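Lipase (Pelosinus fermentans, PDB 5AH0) probably acts as an ester hydrolase on lipids, and hydrolyses the synthetic polyester poly(butylene adipate-co-terephthalate). Local coordinates at residues 13-19 with 197-201; 177-182 with 286-290; 273-277 with 362-366; 290-296 with 311-317. Residue numbers count along the deposited sequence, not the author numbering.

Contact 1: 13-19 with 197-201; sequences MGWGRNE and IYDFK
Residues 13-19, in the loop after strand 6-9, run roughly antiparallel to the loop segment 197-201. The CA atoms of Glu-19 and Ile-197 lie 5.0 Å apart, and the gap widens to 8.2 Å between those of Met-13 and Phe-200. Neither segment is regular. Gly-16 to Glu-19 form a type I turn (Glu-19 N to Gly-16 O, 2.9 Å), Met-13 has left-handed angles (67/10), and 197-199 are extended before Lys-201 turns left-handed (54/56).

Among the polar contacts, Tyr-198 (chi1 t) sends OH to Met-13 O, a hydrogen bond of 2.6 Å. Glu-19 (chi1 m, chi2 t) folds back over its own turn, so that OE1 accepts Gly-16 N at 2.7 Å and forms a long, weak salt bridge with Lys-201 NZ at 3.5 Å; its OE2 takes a weak bond from Asp-199 N at 3.0 Å. An Asx turn (Lys-201 N to Asp-199 OD1, 3.2 Å) shapes the end of 197-201, while OD2 of Asp-199 pairs with Arg-87.

Apolar packing comes from Met-13 (m, m, m), whose CE lies 3.9 Å from CE1 at the Phe-200 ring edge, and from Trp-15 CB, 4.0 Å from Tyr-198 CE2. In α/β-hydrolases the loop after the strand equivalent to 6-9 generally contributes to the oxyanion hole. The join is largely polar: a short, buried tyrosine bond plus one carboxylate holding its turn and Lys-201.

Contact 2: 177-182 with 286-290; sequences DFAKNL and LLYPF
Phe-178, with chi1 at t and chi2 at 80°, drives its edge into the face of Phe-290 (chi1 m, chi2 -68°): the centroids are 4.9 Å apart, the planes meet at 84°, and CD1 of Phe-178 comes 3.5 Å from CD2 of Phe-290. Phe-178 CB also lies over that face, 4.2 Å from the centroid (CH-pi). Segment 177-182 is helical throughout; 286-290 enters helix 288-294. The CA atoms pair at 7.6 Å for Phe-178 with Phe-290 and 7.4 Å for Leu-182 with Leu-286. The T-shaped pair joins helix 173-190 to helix 288-294 of the α/β-hydrolase fold, and helix 173-190 may correspond to the lid helix of related bacterial lipases. Leu-287 (m, t) brings CD2 within 3.8 Å of Phe-178 CE1. Leu-286 (t, p) sets CD1 3.9 Å from Asn-181 CB and CD2 4.1 Å from Leu-182 CD1. Asn-181 (chi1 m) turns ND2 back to Asp-177 O, a 2.7 Å hydrogen bond, and Asp-177 (chi1 t) places OD2 3.1 Å from CZ at the Phe-290 ring edge.

Contact 3: 273-277 with 362-366; sequences TSNEL and GIGTN
Thr-365 lays its CG2 methyl (chi1 p) against the carboxylate of Glu-276, 3.6 Å from CD, and also reaches Thr-273 CB at 4.0 Å and Asn-275 CB at 4.2 Å. Thr-273 to Glu-276 form a type I turn, and Glu-276 (chi1 p, chi2 t) curls back so that its OE2 accepts Thr-273 N at 3.2 Å. The nearest CA atoms of the two irregular segments are those of Glu-276 and Gly-364, 4.5 Å apart. Gly-364 has angles (144/180) at which a side chain would collide with the preceding carbonyl; its CA lies 3.8 Å from Asn-275 O. One water bridges the segments, 2.8 Å from Glu-276 OE1 and 2.9 Å from Thr-365 N, from which it accepts. Deeper in, Leu-277 (m, t) sets CG 4.1 Å from Ile-363 CG2, while its side chain also touches Leu-186 and Phe-189 of helix 173-190. The contact joins two loops that follow parallel strands, 258-265 and 352-353, of the central sheet, as befits an α/β-hydrolase fold.

Contact 4: 290-296 with 311-317; sequences FGRFIGS and WKPNDGV
Three glycines let a helix and a loop meet backbone to backbone: the CA atoms of Gly-291 and Gly-316 are 3.8 Å apart, and those of Gly-295 and Lys-312 4.1 Å. The loop 311-317 carries two overlapping Asx turns, Gly-316 N to Asn-314 OD1 at 2.6 Å and Val-317 N to Asp-315 OD1 at 2.8 Å. It includes Asp-315, whose OD2 bonds to His-357 ND1, consistent with the acid of an α/β-hydrolase catalytic triad. Gly-316 takes angles of 103/-22, where a side chain would strike the carbonyl before it. Helical hydrogen bonding includes Gly-295 N to Gly-291 O at 3.0 Å. Ile-294 (m, t) points at the loop, its CD1 3.4 Å from Val-317 O. Phe-290 CB lies 3.3 Å from Gly-316 O, and Gly-295 CA makes a CA-H...O contact of 3.4 Å with Lys-312 O. Asn-314 (chi1 p, chi2 87°) joins helix to loop, its ND2 donating to Gly-291 O at 3.2 Å and to Lys-312 O at 2.9 Å.

Overall arrangement
Helix 173-190 connects the set. Contact 1 touches contact 2 where Met-13 CB packs 3.5 Å from Leu-182 CD2, and contact 2 joins contact 3 through Leu-286 N and Leu-277 O, 2.8 Å apart and probably hydrogen-bonded. Contacts 2 and 4 share Phe-290, and Val-317 CG2 lies 3.6 Å from Phe-178 CZ, so that the helix packing of contact 2 reaches the loop bearing the probable catalytic acid, Asp-315. Contact 3 encloses contact 4 along the chain, yet their nearest atoms stay about 9 Å apart. The zinc ion, held by Asp-56, His-76, His-82 and Asp-233, lies about 12 Å from the side chain of Lys-201 in contact 1.

Contact 1: 13-19 with 197-201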
loop_
_atom_site.group_PDB
_atom_site.type_symbol
_atom_site.label_atom_id
_atom_site.label_comp_id
_atom_site.label_asym_id
_atom_site.label_seq_id
_atom_site.Cartn_x
_atom_site.Cartn_y
_atom_site.Cartn_z
ATOM N N MET A 13 -2.778 -1.822 6.714
ATOM C CA MET A 13 -4.053 -1.852 7.450
ATOM C C MET A 13 -5.221 -1.256 6.686
ATOM O O MET A 13 -6.302 -1.064 7.251
ATOM C CB MET A 13 -3.944 -1.131 8.796
ATOM C CG MET A 13 -2.920 -1.701 9.758
ATOM S SD MET A 13 -3.311 -3.371 10.241
ATOM C CE MET A 13 -4.986 -3.233 10.865
ATOM N N GLY A 14 -5.015 -0.977 5.405
ATOM C CA GLY A 14 -6.084 -0.480 4.555
ATOM C C GLY A 14 -7.197 -1.499 4.398
ATOM O O GLY A 14 -6.975 -2.693 4.620
ATOM N N TRP A 15 -8.386 -1.026 4.017
ATOM C CA TRP A 15 -9.600 -1.856 3.925
ATOM C C TRP A 15 -10.423 -1.588 2.659
ATOM O O TRP A 15 -10.327 -0.516 2.061
ATOM C CB TRP A 15 -10.480 -1.633 5.164
ATOM C CG TRP A 15 -10.953 -0.227 5.304
ATOM C CD1 TRP A 15 -12.133 0.298 4.843
ATOM C CD2 TRP A 15 -10.261 0.850 5.948
ATOM N NE1 TRP A 15 -12.210 1.643 5.157
ATOM C CE2 TRP A 15 -11.081 2.000 5.848
ATOM C CE3 TRP A 15 -9.033 0.956 6.607
ATOM C CZ2 TRP A 15 -10.705 3.234 6.378
ATOM C CZ3 TRP A 15 -8.660 2.188 7.120
ATOM C CH2 TRP A 15 -9.492 3.308 6.999
ATOM N N GLY A 16 -11.225 -2.571 2.247
ATOM C CA GLY A 16 -11.986 -2.479 1.012
ATOM C C GLY A 16 -13.369 -1.887 1.203
ATOM O O GLY A 16 -13.842 -1.746 2.330
ATOM N N ARG A 17 -14.030 -1.574 0.092
ATOM C CA ARG A 17 -15.284 -0.820 0.102
ATOM C C ARG A 17 -16.421 -1.589 0.766
ATOM O O ARG A 17 -17.399 -0.998 1.217
ATOM C CB ARG A 17 -15.672 -0.447 -1.330
ATOM C CG ARG A 17 -14.572 0.294 -2.088
ATOM C CD ARG A 17 -14.892 0.424 -3.583
ATOM N NE ARG A 17 -16.237 0.942 -3.839
ATOM C CZ ARG A 17 -16.597 2.224 -3.744
ATOM N NH1 ARG A 17 -15.718 3.154 -3.388
ATOM N NH2 ARG A 17 -17.851 2.576 -4.000
ATOM N N ASN A 18 -16.290 -2.911 0.821
ATOM C CA ASN A 18 -17.303 -3.757 1.437
ATOM C C ASN A 18 -17.036 -3.948 2.928
ATOM O O ASN A 18 -17.705 -4.732 3.598
ATOM C CB ASN A 18 -17.344 -5.105 0.733
ATOM C CG ASN A 18 -17.729 -4.981 -0.730
ATOM O OD1 ASN A 18 -18.542 -4.126 -1.100
ATOM N ND2 ASN A 18 -17.133 -5.821 -1.574
ATOM N N GLU A 19 -16.036 -3.232 3.433
ATOM C CA GLU A 19 -15.655 -3.275 4.834
ATOM C C GLU A 19 -15.798 -1.899 5.464
ATOM O O GLU A 19 -15.815 -0.893 4.754
ATOM C CB GLU A 19 -14.213 -3.756 4.986
ATOM C CG GLU A 19 -13.971 -5.192 4.579
ATOM C CD GLU A 19 -12.487 -5.512 4.465
ATOM O OE1 GLU A 19 -11.767 -4.765 3.767
ATOM O OE2 GLU A 19 -12.039 -6.513 5.067
ATOM N N ILE A 197 -17.106 -4.506 10.262
ATOM C CA ILE A 197 -16.705 -5.418 9.207
ATOM C C ILE A 197 -15.261 -5.120 8.823
ATOM O O ILE A 197 -14.963 -4.101 8.200
ATOM C CB ILE A 197 -17.617 -5.310 7.986
ATOM C CG1 ILE A 197 -19.079 -5.443 8.425
ATOM C CG2 ILE A 197 -17.245 -6.363 6.945
ATOM C CD1 ILE A 197 -20.078 -5.279 7.307
ATOM N N TYR A 198 -14.359 -5.990 9.253
ATOM C CA TYR A 198 -12.947 -5.853 8.943
ATOM C C TYR A 198 -12.330 -7.239 8.885
ATOM O O TYR A 198 -12.594 -8.077 9.744
ATOM C CB TYR A 198 -12.236 -4.979 9.983
ATOM C CG TYR A 198 -10.851 -4.531 9.570
ATOM C CD1 TYR A 198 -9.769 -5.411 9.619
ATOM C CD2 TYR A 198 -10.615 -3.226 9.139
ATOM C CE1 TYR A 198 -8.482 -5.004 9.244
ATOM C CE2 TYR A 198 -9.329 -2.806 8.757
ATOM C CZ TYR A 198 -8.275 -3.706 8.817
ATOM O OH TYR A 198 -7.015 -3.313 8.445
ATOM N N ASP A 199 -11.522 -7.491 7.863
ATOM C CA ASP A 199 -10.933 -8.807 7.686
ATOM C C ASP A 199 -9.446 -8.743 7.348
ATOM O O ASP A 199 -9.045 -8.020 6.441
ATOM C CB ASP A 199 -11.671 -9.570 6.594
ATOM C CG ASP A 199 -11.039 -10.915 6.314
ATOM O OD1 ASP A 199 -10.524 -11.534 7.275
ATOM O OD2 ASP A 199 -11.044 -11.344 5.144
ATOM N N PHE A 200 -8.630 -9.528 8.047
ATOM C CA PHE A 200 -7.191 -9.432 7.838
ATOM C C PHE A 200 -6.723 -10.181 6.605
ATOM O O PHE A 200 -5.588 -9.988 6.151
ATOM C CB PHE A 200 -6.441 -9.902 9.079
ATOM C CG PHE A 200 -6.632 -8.987 10.250
ATOM C CD1 PHE A 200 -5.965 -7.774 10.304
ATOM C CD2 PHE A 200 -7.484 -9.326 11.286
ATOM C CE1 PHE A 200 -6.145 -6.915 11.368
ATOM C CE2 PHE A 200 -7.664 -8.476 12.358
ATOM C CZ PHE A 200 -6.998 -7.265 12.395
ATOM N N LYS A 201 -7.617 -11.001 6.053
ATOM C CA LYS A 201 -7.356 -11.722 4.813
ATOM C C LYS A 201 -6.060 -12.520 4.899
ATOM O O LYS A 201 -5.144 -12.335 4.094
ATOM C CB LYS A 201 -7.317 -10.744 3.636
ATOM C CG LYS A 201 -8.589 -9.933 3.480
ATOM C CD LYS A 201 -8.346 -8.672 2.667
ATOM C CE LYS A 201 -9.353 -7.577 3.007
ATOM N NZ LYS A 201 -8.694 -6.215 3.086
#

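Contact 2: 177-182 with 286-290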
loop_
_atom_site.group_PDB
_atom_site.type_symbol
_atom_site.label_atom_id
_atom_site.label_comp_id
_atom_site.label_asym_id
_atom_site.label_seq_id
_atom_site.Cartn_x
_atom_site.Cartn_y
_atom_site.Cartn_z
ATOM N N ASP A 177 0.878 -3.114 18.048
ATOM C CA ASP A 177 0.082 -2.181 18.826
ATOM C C ASP A 177 -0.655 -1.246 17.883
ATOM O O ASP A 177 -1.828 -0.926 18.093
ATOM C CB ASP A 177 0.946 -1.368 19.781
ATOM C CG ASP A 177 0.132 -0.370 20.583
ATOM O OD1 ASP A 177 -0.459 -0.770 21.611
ATOM O OD2 ASP A 177 0.056 0.810 20.173
ATOM N N PHE A 178 0.043 -0.811 16.838
ATOM C CA PHE A 178 -0.561 0.063 15.854
ATOM C C PHE A 178 -1.714 -0.636 15.141
ATOM O O PHE A 178 -2.762 -0.043 14.917
ATOM C CB PHE A 178 0.452 0.533 14.821
ATOM C CG PHE A 178 -0.150 1.436 13.799
ATOM C CD1 PHE A 178 -0.369 2.767 14.095
ATOM C CD2 PHE A 178 -0.566 0.947 12.574
ATOM C CE1 PHE A 178 -0.968 3.599 13.177
ATOM C CE2 PHE A 178 -1.169 1.780 11.645
ATOM C CZ PHE A 178 -1.371 3.101 11.949
ATOM N N ALA A 179 -1.514 -1.893 14.764
ATOM C CA ALA A 179 -2.556 -2.606 14.053
ATOM C C ALA A 179 -3.808 -2.716 14.911
ATOM O O ALA A 179 -4.890 -2.282 14.498
ATOM C CB ALA A 179 -2.071 -3.978 13.633
ATOM N N LYS A 180 -3.649 -3.277 16.111
ATOM C CA LYS A 180 -4.757 -3.427 17.039
ATOM C C LYS A 180 -5.497 -2.111 17.241
ATOM O O LYS A 180 -6.725 -2.059 17.149
ATOM C CB LYS A 180 -4.257 -3.948 18.380
ATOM C CG LYS A 180 -3.851 -5.413 18.366
ATOM C CD LYS A 180 -2.897 -5.712 19.514
ATOM C CE LYS A 180 -2.892 -7.195 19.826
ATOM N NZ LYS A 180 -1.835 -7.559 20.792
ATOM N N ASN A 181 -4.752 -1.034 17.471
ATOM C CA ASN A 181 -5.386 0.248 17.739
ATOM C C ASN A 181 -6.087 0.838 16.521
ATOM O O ASN A 181 -7.099 1.519 16.659
ATOM C CB ASN A 181 -4.365 1.236 18.275
ATOM C CG ASN A 181 -4.109 1.047 19.749
ATOM O OD1 ASN A 181 -4.934 1.429 20.587
ATOM N ND2 ASN A 181 -2.966 0.448 20.082
ATOM N N LEU A 182 -5.584 0.563 15.323
ATOM C CA LEU A 182 -6.274 1.050 14.134
ATOM C C LEU A 182 -7.648 0.394 13.993
ATOM O O LEU A 182 -8.624 1.064 13.692
ATOM C CB LEU A 182 -5.453 0.807 12.871
ATOM C CG LEU A 182 -6.210 1.351 11.656
ATOM C CD1 LEU A 182 -5.441 2.433 10.961
ATOM C CD2 LEU A 182 -6.579 0.240 10.684
ATOM N N LEU A 286 -5.376 9.117 16.988
ATOM C CA LEU A 286 -4.763 7.789 16.861
ATOM C C LEU A 286 -3.255 7.858 16.655
ATOM O O LEU A 286 -2.505 7.139 17.295
ATOM C CB LEU A 286 -5.390 7.009 15.690
ATOM C CG LEU A 286 -4.821 5.617 15.375
ATOM C CD1 LEU A 286 -4.942 4.714 16.601
ATOM C CD2 LEU A 286 -5.536 4.949 14.203
ATOM N N LEU A 287 -2.810 8.747 15.774
ATOM C CA LEU A 287 -1.418 8.789 15.378
ATOM C C LEU A 287 -0.487 9.478 16.374
ATOM O O LEU A 287 0.732 9.513 16.159
ATOM C CB LEU A 287 -1.309 9.485 14.026
ATOM C CG LEU A 287 -2.036 8.781 12.877
ATOM C CD1 LEU A 287 -1.809 9.526 11.590
ATOM C CD2 LEU A 287 -1.539 7.349 12.776
ATOM N N TYR A 288 -1.048 10.043 17.446
ATOM C CA TYR A 288 -0.246 10.828 18.371
ATOM C C TYR A 288 0.922 10.038 19.010
ATOM O O TYR A 288 2.068 10.471 18.941
ATOM C CB TYR A 288 -1.124 11.449 19.459
ATOM C CG TYR A 288 -0.305 12.176 20.507
ATOM C CD1 TYR A 288 0.278 13.409 20.231
ATOM C CD2 TYR A 288 -0.099 11.622 21.768
ATOM C CE1 TYR A 288 1.052 14.079 21.194
ATOM C CE2 TYR A 288 0.659 12.281 22.736
ATOM C CZ TYR A 288 1.228 13.508 22.443
ATOM O OH TYR A 288 1.984 14.152 23.391
ATOM N N PRO A 289 0.642 8.882 19.634
ATOM C CA PRO A 289 1.789 8.200 20.238
ATOM C C PRO A 289 2.752 7.628 19.195
ATOM O O PRO A 289 3.952 7.554 19.450
ATOM C CB PRO A 289 1.137 7.076 21.052
ATOM C CG PRO A 289 -0.116 6.769 20.299
ATOM C CD PRO A 289 -0.605 8.106 19.786
ATOM N N PHE A 290 2.239 7.214 18.043
ATOM C CA PHE A 290 3.104 6.625 17.028
ATOM C C PHE A 290 4.030 7.658 16.383
ATOM O O PHE A 290 5.220 7.392 16.206
ATOM C CB PHE A 290 2.238 5.887 15.996
ATOM C CG PHE A 290 1.380 4.831 16.634
ATOM C CD1 PHE A 290 1.963 3.696 17.177
ATOM C CD2 PHE A 290 0.016 5.009 16.778
ATOM C CE1 PHE A 290 1.195 2.745 17.808
ATOM C CE2 PHE A 290 -0.755 4.050 17.413
ATOM C CZ PHE A 290 -0.168 2.922 17.922
#

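Contact 3: 273-277 with 362-366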
loop_
_atom_site.group_PDB
_atom_site.type_symbol
_atom_site.label_atom_id
_atom_site.label_comp_id
_atom_site.label_asym_id
_atom_site.label_seq_id
_atom_site.Cartn_x
_atom_site.Cartn_y
_atom_site.Cartn_z
ATOM N N THR A 273 -9.992 15.972 17.954
ATOM C CA THR A 273 -11.163 16.499 17.266
ATOM C C THR A 273 -12.086 15.347 16.880
ATOM O O THR A 273 -11.626 14.210 16.701
ATOM C CB THR A 273 -10.742 17.265 16.004
ATOM O OG1 THR A 273 -9.866 18.336 16.371
ATOM C CG2 THR A 273 -11.940 17.830 15.256
ATOM N N SER A 274 -13.381 15.627 16.735
ATOM C CA SER A 274 -14.340 14.615 16.275
ATOM C C SER A 274 -14.151 14.267 14.799
ATOM O O SER A 274 -14.818 13.387 14.258
ATOM C CB SER A 274 -15.761 15.111 16.478
ATOM O OG SER A 274 -15.958 16.300 15.727
ATOM N N ASN A 275 -13.210 14.946 14.163
ATOM C CA ASN A 275 -13.027 14.864 12.731
ATOM C C ASN A 275 -11.988 13.812 12.338
ATOM O O ASN A 275 -11.756 13.579 11.155
ATOM C CB ASN A 275 -12.605 16.245 12.220
ATOM C CG ASN A 275 -13.136 16.551 10.848
ATOM O OD1 ASN A 275 -14.091 15.925 10.384
ATOM N ND2 ASN A 275 -12.538 17.548 10.195
ATOM N N GLU A 276 -11.363 13.172 13.325
ATOM C CA GLU A 276 -10.242 12.284 13.033
ATOM C C GLU A 276 -10.312 10.967 13.789
ATOM O O GLU A 276 -11.085 10.827 14.735
ATOM C CB GLU A 276 -8.915 12.978 13.347
ATOM C CG GLU A 276 -8.811 13.534 14.763
ATOM C CD GLU A 276 -7.658 14.522 14.916
ATOM O OE1 GLU A 276 -6.636 14.336 14.210
ATOM O OE2 GLU A 276 -7.770 15.476 15.736
ATOM N N LEU A 277 -9.509 10.001 13.350
ATOM C CA LEU A 277 -9.409 8.718 14.032
ATOM C C LEU A 277 -8.863 8.893 15.450
ATOM O O LEU A 277 -7.783 9.446 15.643
ATOM C CB LEU A 277 -8.510 7.765 13.251
ATOM C CG LEU A 277 -8.945 7.403 11.828
ATOM C CD1 LEU A 277 -7.946 6.459 11.193
ATOM C CD2 LEU A 277 -10.347 6.764 11.847
ATOM N N GLY A 362 -7.490 10.901 2.881
ATOM C CA GLY A 362 -8.750 11.629 2.965
ATOM C C GLY A 362 -9.472 11.662 4.300
ATOM O O GLY A 362 -10.612 12.112 4.385
ATOM N N ILE A 363 -8.802 11.204 5.343
ATOM C CA ILE A 363 -9.390 11.102 6.668
ATOM C C ILE A 363 -8.598 11.944 7.672
ATOM O O ILE A 363 -7.430 11.656 7.960
ATOM C CB ILE A 363 -9.412 9.637 7.122
ATOM C CG1 ILE A 363 -10.181 8.792 6.106
ATOM C CG2 ILE A 363 -10.017 9.500 8.490
ATOM C CD1 ILE A 363 -9.853 7.297 6.179
ATOM N N GLY A 364 -9.206 13.000 8.192
ATOM C CA GLY A 364 -8.519 13.787 9.201
ATOM C C GLY A 364 -8.776 15.271 9.132
ATOM O O GLY A 364 -9.505 15.750 8.263
ATOM N N THR A 365 -8.162 16.000 10.053
ATOM C CA THR A 365 -8.374 17.434 10.170
ATOM C C THR A 365 -7.650 18.231 9.084
ATOM O O THR A 365 -7.816 19.447 8.983
ATOM C CB THR A 365 -7.908 17.954 11.547
ATOM O OG1 THR A 365 -6.475 17.841 11.641
ATOM C CG2 THR A 365 -8.561 17.158 12.667
ATOM N N ASN A 366 -6.819 17.557 8.299
ATOM C CA ASN A 366 -6.150 18.225 7.193
ATOM C C ASN A 366 -6.165 17.387 5.923
ATOM O O ASN A 366 -5.190 17.392 5.162
ATOM C CB ASN A 366 -4.716 18.574 7.547
ATOM C CG ASN A 366 -4.151 19.636 6.644
ATOM O OD1 ASN A 366 -4.890 20.276 5.889
ATOM N ND2 ASN A 366 -2.837 19.831 6.704
HETATM O O HOH W 1 -6.198 14.416 11.406
#

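Contact 4: 290-296 with 311-317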
loop_
_atom_site.group_PDB
_atom_site.type_symbol
_atom_site.label_atom_id
_atom_site.label_comp_id
_atom_site.label_asym_id
_atom_site.label_seq_id
_atom_site.Cartn_x
_atom_site.Cartn_y
_atom_site.Cartn_z
ATOM N N PHE A 290 2.239 7.214 18.043
ATOM C CA PHE A 290 3.104 6.625 17.028
ATOM C C PHE A 290 4.030 7.658 16.383
ATOM O O PHE A 290 5.220 7.392 16.206
ATOM C CB PHE A 290 2.238 5.887 15.996
ATOM C CG PHE A 290 1.380 4.831 16.634
ATOM C CD1 PHE A 290 1.963 3.696 17.177
ATOM C CD2 PHE A 290 0.016 5.009 16.778
ATOM C CE1 PHE A 290 1.195 2.745 17.808
ATOM C CE2 PHE A 290 -0.755 4.050 17.413
ATOM C CZ PHE A 290 -0.168 2.922 17.922
ATOM N N GLY A 291 3.493 8.839 16.077
ATOM C CA GLY A 291 4.297 9.967 15.640
ATOM C C GLY A 291 5.412 10.309 16.612
ATOM O O GLY A 291 6.542 10.574 16.191
ATOM N N ARG A 292 5.110 10.318 17.913
ATOM C CA ARG A 292 6.127 10.636 18.916
ATOM C C ARG A 292 7.149 9.521 19.025
ATOM O O ARG A 292 8.346 9.786 19.176
ATOM C CB ARG A 292 5.490 10.919 20.284
ATOM C CG ARG A 292 4.767 12.262 20.321
ATOM C CD ARG A 292 4.327 12.689 21.707
ATOM N NE ARG A 292 5.321 13.466 22.439
ATOM C CZ ARG A 292 6.041 12.977 23.437
ATOM N NH1 ARG A 292 5.870 11.710 23.811
ATOM N NH2 ARG A 292 6.923 13.748 24.056
ATOM N N PHE A 293 6.690 8.276 18.938
ATOM C CA PHE A 293 7.622 7.167 18.979
ATOM C C PHE A 293 8.613 7.255 17.822
ATOM O O PHE A 293 9.808 7.152 18.035
ATOM C CB PHE A 293 6.915 5.806 18.938
ATOM C CG PHE A 293 7.875 4.655 18.842
ATOM C CD1 PHE A 293 8.476 4.140 19.983
ATOM C CD2 PHE A 293 8.226 4.131 17.604
ATOM C CE1 PHE A 293 9.396 3.098 19.901
ATOM C CE2 PHE A 293 9.144 3.079 17.505
ATOM C CZ PHE A 293 9.730 2.558 18.658
ATOM N N ILE A 294 8.115 7.414 16.602
ATOM C CA ILE A 294 8.982 7.472 15.422
ATOM C C ILE A 294 9.923 8.666 15.478
ATOM O O ILE A 294 11.091 8.577 15.085
ATOM C CB ILE A 294 8.162 7.543 14.116
ATOM C CG1 ILE A 294 7.288 6.293 13.981
ATOM C CG2 ILE A 294 9.079 7.654 12.882
ATOM C CD1 ILE A 294 6.315 6.368 12.851
ATOM N N GLY A 295 9.416 9.781 15.989
ATOM C CA GLY A 295 10.205 10.993 16.076
ATOM C C GLY A 295 11.297 10.970 17.131
ATOM O O GLY A 295 12.069 11.918 17.229
ATOM N N SER A 296 11.374 9.900 17.921
ATOM C CA SER A 296 12.385 9.809 18.971
ATOM C C SER A 296 13.236 8.539 18.846
ATOM O O SER A 296 14.132 8.300 19.653
ATOM C CB SER A 296 11.734 9.864 20.359
ATOM O OG SER A 296 10.944 8.717 20.611
ATOM N N TRP A 311 15.879 10.913 10.196
ATOM C CA TRP A 311 14.755 9.971 10.150
ATOM C C TRP A 311 13.602 10.335 11.080
ATOM O O TRP A 311 12.514 9.760 10.989
ATOM C CB TRP A 311 15.219 8.565 10.492
ATOM C CG TRP A 311 15.886 7.905 9.355
ATOM C CD1 TRP A 311 17.150 8.139 8.900
ATOM C CD2 TRP A 311 15.332 6.898 8.504
ATOM N NE1 TRP A 311 17.418 7.340 7.826
ATOM C CE2 TRP A 311 16.319 6.567 7.557
ATOM C CE3 TRP A 311 14.097 6.245 8.451
ATOM C CZ2 TRP A 311 16.111 5.609 6.560
ATOM C CZ3 TRP A 311 13.890 5.294 7.462
ATOM C CH2 TRP A 311 14.894 4.985 6.530
ATOM N N LYS A 312 13.837 11.276 11.982
ATOM C CA LYS A 312 12.805 11.631 12.948
ATOM C C LYS A 312 11.545 12.280 12.349
ATOM O O LYS A 312 10.444 12.004 12.815
ATOM C CB LYS A 312 13.399 12.539 14.025
ATOM C CG LYS A 312 14.338 11.804 14.990
ATOM C CD LYS A 312 14.954 12.751 16.005
ATOM C CE LYS A 312 15.789 11.997 17.036
ATOM N NZ LYS A 312 16.554 12.917 17.937
ATOM N N PRO A 313 11.682 13.126 11.312
ATOM C CA PRO A 313 10.395 13.675 10.851
ATOM C C PRO A 313 9.523 12.597 10.223
ATOM O O PRO A 313 10.038 11.752 9.499
ATOM C CB PRO A 313 10.806 14.736 9.809
ATOM C CG PRO A 313 12.248 15.040 10.110
ATOM C CD PRO A 313 12.827 13.741 10.611
ATOM N N ASN A 314 8.225 12.619 10.515
ATOM C CA ASN A 314 7.339 11.587 10.011
ATOM C C ASN A 314 5.890 12.056 9.902
ATOM O O ASN A 314 5.570 13.187 10.275
ATOM C CB ASN A 314 7.435 10.350 10.898
ATOM C CG ASN A 314 6.888 10.583 12.286
ATOM O OD1 ASN A 314 5.691 10.416 12.530
ATOM N ND2 ASN A 314 7.757 10.970 13.205
ATOM N N ASP A 315 5.018 11.194 9.377
ATOM C CA ASP A 315 3.610 11.545 9.238
ATOM C C ASP A 315 2.746 10.805 10.259
ATOM O O ASP A 315 1.515 10.768 10.128
ATOM C CB ASP A 315 3.109 11.247 7.815
ATOM C CG ASP A 315 3.104 9.744 7.473
ATOM O OD1 ASP A 315 3.433 8.902 8.344
ATOM O OD2 ASP A 315 2.748 9.394 6.318
ATOM N N GLY A 316 3.388 10.204 11.264
ATOM C CA GLY A 316 2.662 9.464 12.286
ATOM C C GLY A 316 2.771 7.963 12.058
ATOM O O GLY A 316 2.607 7.165 12.980
ATOM N N VAL A 317 3.076 7.567 10.828
ATOM C CA VAL A 317 3.217 6.160 10.532
ATOM C C VAL A 317 4.507 5.882 9.774
ATOM O O VAL A 317 5.127 4.858 9.987
ATOM C CB VAL A 317 2.015 5.619 9.706
ATOM C CG1 VAL A 317 2.280 4.187 9.271
ATOM C CG2 VAL A 317 0.720 5.684 10.515
#